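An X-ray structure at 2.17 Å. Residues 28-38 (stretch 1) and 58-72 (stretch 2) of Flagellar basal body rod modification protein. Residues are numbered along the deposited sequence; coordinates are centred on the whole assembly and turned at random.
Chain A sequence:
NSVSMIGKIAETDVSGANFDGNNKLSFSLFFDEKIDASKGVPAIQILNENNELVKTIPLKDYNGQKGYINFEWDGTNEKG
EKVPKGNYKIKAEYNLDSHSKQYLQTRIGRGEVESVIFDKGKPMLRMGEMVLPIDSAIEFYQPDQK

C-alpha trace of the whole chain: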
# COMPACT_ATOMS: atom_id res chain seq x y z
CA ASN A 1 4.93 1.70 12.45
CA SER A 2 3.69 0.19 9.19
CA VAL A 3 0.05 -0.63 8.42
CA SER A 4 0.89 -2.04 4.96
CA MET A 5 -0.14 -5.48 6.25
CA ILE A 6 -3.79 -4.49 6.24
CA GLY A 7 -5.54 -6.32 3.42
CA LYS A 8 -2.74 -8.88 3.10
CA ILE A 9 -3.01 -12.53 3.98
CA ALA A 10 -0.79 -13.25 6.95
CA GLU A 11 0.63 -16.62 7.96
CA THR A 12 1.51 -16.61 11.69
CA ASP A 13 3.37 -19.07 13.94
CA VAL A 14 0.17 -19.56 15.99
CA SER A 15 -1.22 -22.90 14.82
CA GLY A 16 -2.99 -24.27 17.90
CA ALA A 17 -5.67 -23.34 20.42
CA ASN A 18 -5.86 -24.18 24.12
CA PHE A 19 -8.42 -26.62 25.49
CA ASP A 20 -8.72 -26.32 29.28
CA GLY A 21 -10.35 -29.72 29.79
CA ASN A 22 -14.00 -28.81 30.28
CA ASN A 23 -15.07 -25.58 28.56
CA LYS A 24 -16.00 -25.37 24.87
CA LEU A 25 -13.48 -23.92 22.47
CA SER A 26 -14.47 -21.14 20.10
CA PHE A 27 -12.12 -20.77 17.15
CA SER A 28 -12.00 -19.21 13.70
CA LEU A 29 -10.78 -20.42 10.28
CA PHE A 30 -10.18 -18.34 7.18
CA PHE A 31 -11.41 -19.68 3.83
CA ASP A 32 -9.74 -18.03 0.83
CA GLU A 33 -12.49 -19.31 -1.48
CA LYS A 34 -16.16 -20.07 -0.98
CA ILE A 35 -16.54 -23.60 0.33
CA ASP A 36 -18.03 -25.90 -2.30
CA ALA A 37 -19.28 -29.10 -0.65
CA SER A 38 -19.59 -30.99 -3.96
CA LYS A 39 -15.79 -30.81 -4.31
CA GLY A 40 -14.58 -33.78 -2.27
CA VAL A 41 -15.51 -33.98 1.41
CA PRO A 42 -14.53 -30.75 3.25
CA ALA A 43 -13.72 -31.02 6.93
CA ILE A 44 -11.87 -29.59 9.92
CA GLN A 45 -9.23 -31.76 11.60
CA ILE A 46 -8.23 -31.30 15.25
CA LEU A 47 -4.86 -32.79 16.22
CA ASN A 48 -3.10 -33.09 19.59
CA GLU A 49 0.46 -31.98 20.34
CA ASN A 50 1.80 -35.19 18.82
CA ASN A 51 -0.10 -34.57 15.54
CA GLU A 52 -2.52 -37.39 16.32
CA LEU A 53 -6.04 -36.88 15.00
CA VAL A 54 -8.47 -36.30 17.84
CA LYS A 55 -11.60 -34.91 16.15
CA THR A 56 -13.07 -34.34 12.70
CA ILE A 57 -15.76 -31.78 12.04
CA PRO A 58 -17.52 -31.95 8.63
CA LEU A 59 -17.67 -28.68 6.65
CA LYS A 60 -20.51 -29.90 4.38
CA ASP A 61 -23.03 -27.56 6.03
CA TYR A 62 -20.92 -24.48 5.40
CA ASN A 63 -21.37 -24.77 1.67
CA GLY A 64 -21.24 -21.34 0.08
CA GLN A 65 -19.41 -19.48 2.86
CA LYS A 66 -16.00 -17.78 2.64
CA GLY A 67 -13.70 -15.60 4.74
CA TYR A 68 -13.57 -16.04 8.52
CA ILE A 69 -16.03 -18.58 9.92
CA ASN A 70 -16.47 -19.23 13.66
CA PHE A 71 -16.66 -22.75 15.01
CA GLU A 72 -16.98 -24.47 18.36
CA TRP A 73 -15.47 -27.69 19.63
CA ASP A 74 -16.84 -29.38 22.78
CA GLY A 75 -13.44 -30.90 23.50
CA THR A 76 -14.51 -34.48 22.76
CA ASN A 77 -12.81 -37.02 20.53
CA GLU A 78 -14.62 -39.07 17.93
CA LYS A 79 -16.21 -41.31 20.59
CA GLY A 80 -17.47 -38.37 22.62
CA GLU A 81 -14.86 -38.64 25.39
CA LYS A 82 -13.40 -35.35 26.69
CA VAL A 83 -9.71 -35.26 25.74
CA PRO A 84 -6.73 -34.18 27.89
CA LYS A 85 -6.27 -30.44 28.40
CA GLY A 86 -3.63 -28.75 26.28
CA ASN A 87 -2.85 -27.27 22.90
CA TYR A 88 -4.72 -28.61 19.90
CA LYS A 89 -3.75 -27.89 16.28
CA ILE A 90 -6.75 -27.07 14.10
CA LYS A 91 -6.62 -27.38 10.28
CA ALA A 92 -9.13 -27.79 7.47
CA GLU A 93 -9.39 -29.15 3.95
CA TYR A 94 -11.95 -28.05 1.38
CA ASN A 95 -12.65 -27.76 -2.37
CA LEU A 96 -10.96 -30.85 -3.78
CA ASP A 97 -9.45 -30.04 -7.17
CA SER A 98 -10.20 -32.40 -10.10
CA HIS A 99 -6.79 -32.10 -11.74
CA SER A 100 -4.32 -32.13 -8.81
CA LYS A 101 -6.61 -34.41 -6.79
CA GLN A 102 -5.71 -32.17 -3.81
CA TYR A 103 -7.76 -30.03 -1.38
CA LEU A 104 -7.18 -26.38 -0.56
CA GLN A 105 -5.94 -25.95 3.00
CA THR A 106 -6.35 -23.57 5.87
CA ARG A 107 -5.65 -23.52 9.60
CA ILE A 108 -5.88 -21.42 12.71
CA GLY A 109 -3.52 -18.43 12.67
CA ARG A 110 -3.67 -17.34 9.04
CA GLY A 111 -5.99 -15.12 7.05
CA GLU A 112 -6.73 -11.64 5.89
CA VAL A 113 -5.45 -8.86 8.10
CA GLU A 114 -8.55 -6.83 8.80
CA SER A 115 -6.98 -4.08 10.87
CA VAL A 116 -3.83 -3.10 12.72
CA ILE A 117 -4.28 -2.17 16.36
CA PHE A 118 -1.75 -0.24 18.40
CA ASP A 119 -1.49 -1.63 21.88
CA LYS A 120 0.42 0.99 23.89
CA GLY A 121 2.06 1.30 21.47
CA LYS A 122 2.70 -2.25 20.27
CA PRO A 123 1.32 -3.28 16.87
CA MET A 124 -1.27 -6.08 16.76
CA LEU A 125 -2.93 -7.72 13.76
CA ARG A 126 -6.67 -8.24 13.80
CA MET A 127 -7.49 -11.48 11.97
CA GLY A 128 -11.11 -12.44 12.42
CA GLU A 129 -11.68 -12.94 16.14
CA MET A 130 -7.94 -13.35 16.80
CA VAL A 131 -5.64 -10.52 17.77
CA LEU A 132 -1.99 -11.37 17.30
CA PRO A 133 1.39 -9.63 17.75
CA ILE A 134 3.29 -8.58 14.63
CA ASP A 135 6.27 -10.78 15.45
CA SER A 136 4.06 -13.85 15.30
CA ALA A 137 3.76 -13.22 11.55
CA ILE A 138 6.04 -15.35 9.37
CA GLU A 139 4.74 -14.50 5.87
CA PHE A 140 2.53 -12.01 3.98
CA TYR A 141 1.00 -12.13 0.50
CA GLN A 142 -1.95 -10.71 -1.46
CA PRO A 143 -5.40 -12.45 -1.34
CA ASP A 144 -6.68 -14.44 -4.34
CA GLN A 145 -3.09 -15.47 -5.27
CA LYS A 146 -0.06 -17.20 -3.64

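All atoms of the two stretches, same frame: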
# COMPACT_ATOMS: atom_id res chain seq x y z
N SER A 28 -11.68 -19.75 15.00
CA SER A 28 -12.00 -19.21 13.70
C SER A 28 -11.02 -19.72 12.62
O SER A 28 -9.82 -19.91 12.87
CB SER A 28 -12.00 -17.68 13.79
OG SER A 28 -11.63 -17.07 12.58
N LEU A 29 -11.56 -19.99 11.43
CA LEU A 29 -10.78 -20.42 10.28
C LEU A 29 -11.05 -19.51 9.09
O LEU A 29 -12.19 -19.10 8.85
CB LEU A 29 -11.10 -21.87 9.90
CG LEU A 29 -10.62 -22.93 10.87
CD1 LEU A 29 -11.05 -24.32 10.38
CD2 LEU A 29 -9.13 -22.86 10.98
N PHE A 30 -10.01 -19.21 8.33
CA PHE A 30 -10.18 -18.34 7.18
C PHE A 30 -10.21 -19.15 5.89
O PHE A 30 -9.26 -19.88 5.59
CB PHE A 30 -9.07 -17.30 7.13
CG PHE A 30 -9.17 -16.35 5.97
CD1 PHE A 30 -9.93 -15.20 6.06
CD2 PHE A 30 -8.49 -16.62 4.77
CE1 PHE A 30 -10.01 -14.33 4.98
CE2 PHE A 30 -8.58 -15.75 3.70
CZ PHE A 30 -9.34 -14.60 3.81
N PHE A 31 -11.30 -19.01 5.12
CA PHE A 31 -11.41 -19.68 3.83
C PHE A 31 -11.22 -18.70 2.68
O PHE A 31 -12.02 -17.79 2.48
CB PHE A 31 -12.76 -20.43 3.74
CG PHE A 31 -12.88 -21.54 4.74
CD1 PHE A 31 -13.29 -21.28 6.05
CD2 PHE A 31 -12.51 -22.84 4.40
CE1 PHE A 31 -13.37 -22.30 6.99
CE2 PHE A 31 -12.59 -23.86 5.34
CZ PHE A 31 -13.02 -23.59 6.64
N ASP A 32 -10.14 -18.90 1.94
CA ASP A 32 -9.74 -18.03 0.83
C ASP A 32 -10.73 -18.02 -0.33
O ASP A 32 -10.79 -17.05 -1.09
CB ASP A 32 -8.36 -18.46 0.34
CG ASP A 32 -7.36 -18.58 1.48
OD1 ASP A 32 -7.45 -19.55 2.27
OD2 ASP A 32 -6.50 -17.69 1.61
N GLU A 33 -11.47 -19.11 -0.46
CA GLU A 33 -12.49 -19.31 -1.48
C GLU A 33 -13.76 -19.76 -0.81
O GLU A 33 -13.68 -20.40 0.25
CB GLU A 33 -12.08 -20.39 -2.49
CG GLU A 33 -11.02 -20.03 -3.48
CD GLU A 33 -10.79 -21.17 -4.44
OE1 GLU A 33 -11.63 -22.12 -4.45
OE2 GLU A 33 -9.78 -21.14 -5.18
N LYS A 34 -14.91 -19.49 -1.43
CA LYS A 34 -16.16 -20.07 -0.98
C LYS A 34 -16.07 -21.58 -0.89
O LYS A 34 -15.61 -22.23 -1.82
CB LYS A 34 -17.31 -19.70 -1.93
CG LYS A 34 -17.80 -18.29 -1.80
CD LYS A 34 -19.08 -18.08 -2.58
CE LYS A 34 -19.61 -16.66 -2.36
NZ LYS A 34 -20.97 -16.45 -2.93
N ILE A 35 -16.51 -22.15 0.22
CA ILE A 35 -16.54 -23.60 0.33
C ILE A 35 -17.54 -24.19 -0.67
O ILE A 35 -18.68 -23.75 -0.74
CB ILE A 35 -16.92 -24.05 1.75
CG1 ILE A 35 -15.88 -23.54 2.75
CG2 ILE A 35 -17.05 -25.54 1.82
CD1 ILE A 35 -16.33 -23.64 4.16
N ASP A 36 -17.11 -25.18 -1.44
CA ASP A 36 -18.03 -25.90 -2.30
C ASP A 36 -18.07 -27.35 -1.84
O ASP A 36 -17.11 -28.07 -2.02
CB ASP A 36 -17.60 -25.81 -3.76
CG ASP A 36 -18.58 -26.52 -4.72
OD1 ASP A 36 -19.46 -27.30 -4.26
OD2 ASP A 36 -18.45 -26.31 -5.95
N ALA A 37 -19.19 -27.78 -1.26
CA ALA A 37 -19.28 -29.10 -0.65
C ALA A 37 -19.46 -30.25 -1.65
O ALA A 37 -19.53 -31.43 -1.25
CB ALA A 37 -20.42 -29.13 0.37
N SER A 38 -19.55 -29.93 -2.94
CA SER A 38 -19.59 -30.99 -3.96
C SER A 38 -18.17 -31.38 -4.39
O SER A 38 -17.96 -32.35 -5.12
CB SER A 38 -20.40 -30.53 -5.18
OG SER A 38 -19.67 -29.54 -5.87
N PRO A 58 -17.15 -32.11 10.04
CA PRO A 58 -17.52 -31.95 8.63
C PRO A 58 -17.88 -30.51 8.25
O PRO A 58 -18.59 -29.84 8.99
CB PRO A 58 -18.74 -32.88 8.47
CG PRO A 58 -19.30 -33.01 9.85
CD PRO A 58 -18.10 -32.97 10.77
N LEU A 59 -17.41 -30.05 7.10
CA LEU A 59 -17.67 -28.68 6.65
C LEU A 59 -18.82 -28.59 5.64
O LEU A 59 -19.22 -27.49 5.23
CB LEU A 59 -16.40 -28.08 6.05
CG LEU A 59 -15.39 -27.58 7.08
CD1 LEU A 59 -14.18 -27.01 6.39
CD2 LEU A 59 -16.02 -26.52 7.97
N LYS A 60 -19.32 -29.76 5.24
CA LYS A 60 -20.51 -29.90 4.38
C LYS A 60 -21.55 -28.77 4.53
O LYS A 60 -21.97 -28.15 3.55
CB LYS A 60 -21.17 -31.25 4.70
CG LYS A 60 -22.27 -31.71 3.79
CD LYS A 60 -22.56 -33.19 4.09
CE LYS A 60 -24.00 -33.56 3.71
NZ LYS A 60 -24.31 -34.98 4.04
N ASP A 61 -21.94 -28.50 5.77
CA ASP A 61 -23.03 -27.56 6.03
C ASP A 61 -22.64 -26.12 5.79
O ASP A 61 -23.50 -25.24 5.79
CB ASP A 61 -23.53 -27.71 7.48
CG ASP A 61 -24.25 -29.04 7.71
OD1 ASP A 61 -24.97 -29.50 6.79
OD2 ASP A 61 -24.08 -29.63 8.80
N TYR A 62 -21.36 -25.86 5.57
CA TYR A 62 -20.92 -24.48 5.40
C TYR A 62 -20.77 -24.15 3.94
O TYR A 62 -20.10 -23.17 3.57
CB TYR A 62 -19.61 -24.24 6.17
CG TYR A 62 -19.80 -24.33 7.67
CD1 TYR A 62 -19.77 -25.56 8.31
CD2 TYR A 62 -20.07 -23.20 8.43
CE1 TYR A 62 -19.97 -25.67 9.68
CE2 TYR A 62 -20.26 -23.28 9.79
CZ TYR A 62 -20.21 -24.52 10.42
OH TYR A 62 -20.40 -24.63 11.77
N ASN A 63 -21.39 -24.98 3.11
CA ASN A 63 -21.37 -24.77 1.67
C ASN A 63 -21.74 -23.35 1.33
O ASN A 63 -22.70 -22.81 1.87
CB ASN A 63 -22.33 -25.75 0.96
CG ASN A 63 -22.32 -25.57 -0.54
OD1 ASN A 63 -21.36 -25.96 -1.22
ND2 ASN A 63 -23.37 -24.96 -1.06
N GLY A 64 -20.95 -22.70 0.49
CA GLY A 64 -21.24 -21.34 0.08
C GLY A 64 -20.58 -20.21 0.87
O GLY A 64 -20.58 -19.06 0.42
N GLN A 65 -20.00 -20.52 2.03
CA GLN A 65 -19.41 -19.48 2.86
C GLN A 65 -17.93 -19.31 2.59
O GLN A 65 -17.25 -20.26 2.21
CB GLN A 65 -19.64 -19.81 4.33
CG GLN A 65 -21.11 -20.00 4.66
CD GLN A 65 -21.35 -20.31 6.12
OE1 GLN A 65 -20.65 -19.80 7.00
NE2 GLN A 65 -22.32 -21.16 6.38
N LYS A 66 -17.43 -18.09 2.80
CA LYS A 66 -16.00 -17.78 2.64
C LYS A 66 -15.54 -16.76 3.69
O LYS A 66 -16.36 -16.20 4.41
CB LYS A 66 -15.71 -17.24 1.24
CG LYS A 66 -16.23 -15.83 0.99
CD LYS A 66 -15.90 -15.36 -0.44
CE LYS A 66 -14.40 -15.10 -0.59
NZ LYS A 66 -13.97 -14.83 -2.00
N GLY A 67 -14.23 -16.52 3.76
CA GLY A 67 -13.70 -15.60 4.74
C GLY A 67 -13.57 -16.28 6.09
O GLY A 67 -13.37 -17.50 6.16
N TYR A 68 -13.66 -15.50 7.17
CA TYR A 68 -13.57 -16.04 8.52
C TYR A 68 -14.90 -16.66 8.94
O TYR A 68 -15.94 -16.02 8.87
CB TYR A 68 -13.18 -14.94 9.51
CG TYR A 68 -11.73 -14.50 9.42
CD1 TYR A 68 -10.71 -15.31 9.91
CD2 TYR A 68 -11.39 -13.28 8.87
CE1 TYR A 68 -9.39 -14.91 9.83
CE2 TYR A 68 -10.09 -12.87 8.79
CZ TYR A 68 -9.08 -13.68 9.27
OH TYR A 68 -7.79 -13.26 9.17
N ILE A 69 -14.85 -17.91 9.39
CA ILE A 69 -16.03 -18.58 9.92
C ILE A 69 -15.74 -19.03 11.35
O ILE A 69 -14.65 -19.55 11.63
CB ILE A 69 -16.44 -19.78 9.04
CG1 ILE A 69 -16.65 -19.32 7.59
CG2 ILE A 69 -17.72 -20.44 9.55
CD1 ILE A 69 -16.88 -20.47 6.61
N ASN A 70 -16.68 -18.83 12.27
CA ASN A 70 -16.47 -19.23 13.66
C ASN A 70 -17.04 -20.61 13.95
O ASN A 70 -18.13 -20.96 13.52
CB ASN A 70 -17.08 -18.21 14.62
CG ASN A 70 -16.58 -16.82 14.36
OD1 ASN A 70 -15.39 -16.55 14.45
ND2 ASN A 70 -17.49 -15.93 14.02
N PHE A 71 -16.27 -21.40 14.68
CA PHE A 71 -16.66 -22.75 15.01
C PHE A 71 -16.55 -22.97 16.50
O PHE A 71 -15.95 -22.16 17.22
CB PHE A 71 -15.78 -23.76 14.27
CG PHE A 71 -15.80 -23.62 12.77
CD1 PHE A 71 -16.74 -24.29 12.01
CD2 PHE A 71 -14.85 -22.83 12.12
CE1 PHE A 71 -16.75 -24.18 10.63
CE2 PHE A 71 -14.85 -22.71 10.75
CZ PHE A 71 -15.80 -23.38 10.00
N GLU A 72 -17.14 -24.07 16.98
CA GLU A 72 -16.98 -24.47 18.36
C GLU A 72 -16.63 -25.95 18.40
O GLU A 72 -17.06 -26.72 17.55
CB GLU A 72 -18.25 -24.19 19.18
CG GLU A 72 -18.48 -22.71 19.45
CD GLU A 72 -19.77 -22.41 20.22
OE1 GLU A 72 -20.68 -23.27 20.25
OE2 GLU A 72 -19.87 -21.29 20.79
O HOH W 1 -13.40 -14.91 13.17

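Two segments of one chain lie side by side and bury 994 Å² between them, both sides summed. Strand 28-31 runs antiparallel to strand 67-72. Beyond the strands, residues 34-37 follow the loop that leads into the second strand.

The backbone sets the register. Leu-29 and Ile-69 form a reciprocal pair: Leu-29 N donates to Ile-69 O (3.1 Å) and Ile-69 N donates to Leu-29 O (3.0 Å). Phe-31 and Gly-67 repeat the pattern, with Phe-31 N to Gly-67 O at 2.8 Å and Gly-67 N to Phe-31 O at 2.9 Å. Ser-28 faces Asn-70 and Phe-30 faces Tyr-68 as non-hydrogen-bonded pairs. Their CA atoms come closer, 4.5 Å between Ser-28 CA and Asn-70 CA and 4.3 Å between Phe-30 CA and Tyr-68 CA.

One face of the sheet carries Ser-28, Phe-30, Tyr-68 and Asn-70. The edge of the Phe-30 ring meets the face of the Tyr-68 ring, with planes at 63°. Phe-30 CD1 lies 3.6 Å from Tyr-68 CE2. Small Ser-28 fits beside the tyrosine, with Ser-28 OG 3.3 Å from Tyr-68 CD1. A water bridges the polar end of this face. It lies 2.9 Å from Ser-28 OG and donates to Asn-70 OD1, also at 2.9 Å.

The other face, with Leu-29, Phe-31 and Ile-69, is apolar. Phe-31 is the large bump here, and three side chains line its ring. Phe-31 CZ touches Leu-59 CD1 at 3.6 Å, Phe-31 CD1 touches Ile-69 CD1 at 3.7 Å, and Phe-31 CE1 meets the edge of the Phe-71 ring at CZ, 4.0 Å away. Leu-29 adds to the packing on Phe-71, with Leu-29 CB 3.9 Å from Phe-71 CE2. All five residues are buried, as suits their hydrocarbon side chains.

Ile-35 points toward the second stretch and has the largest covered area of any residue in the contact, 100 Å². Ile-35 CD1 touches both Tyr-62 CB, at 3.9 Å, and Ile-69 CD1, at 4.0 Å. Its backbone is held as well: Ile-35 N donates to Gln-65 O (2.8 Å), and Gly-64 N donates to Ile-35 O (2.8 Å). These bonds fasten it to the type II turn from Tyr-62 to Gln-65. Gly-64 suits that turn because its backbone angles would jam a CB against the carbonyl O of Asn-63. Gly-67 has a positive phi, which also favours glycine.

On the exposed side chains of Lys-34 and Lys-66 the aliphatic stems pack together, with Lys-34 CG 3.7 Å from Lys-66 CD. Asn-63 reaches across to accept a bond from the backbone, Ala-37 N to Asn-63 OD1 at 2.8 Å. The small methyl of Ala-37 also points toward the loop, with Ala-37 CB 3.7 Å from Lys-60 O. Within the first stretch, Asp-36 OD1 accepts bonds from Ser-38 N (2.9 Å) and Ser-38 OG (2.8 Å); Ser-38 itself does not touch the second stretch.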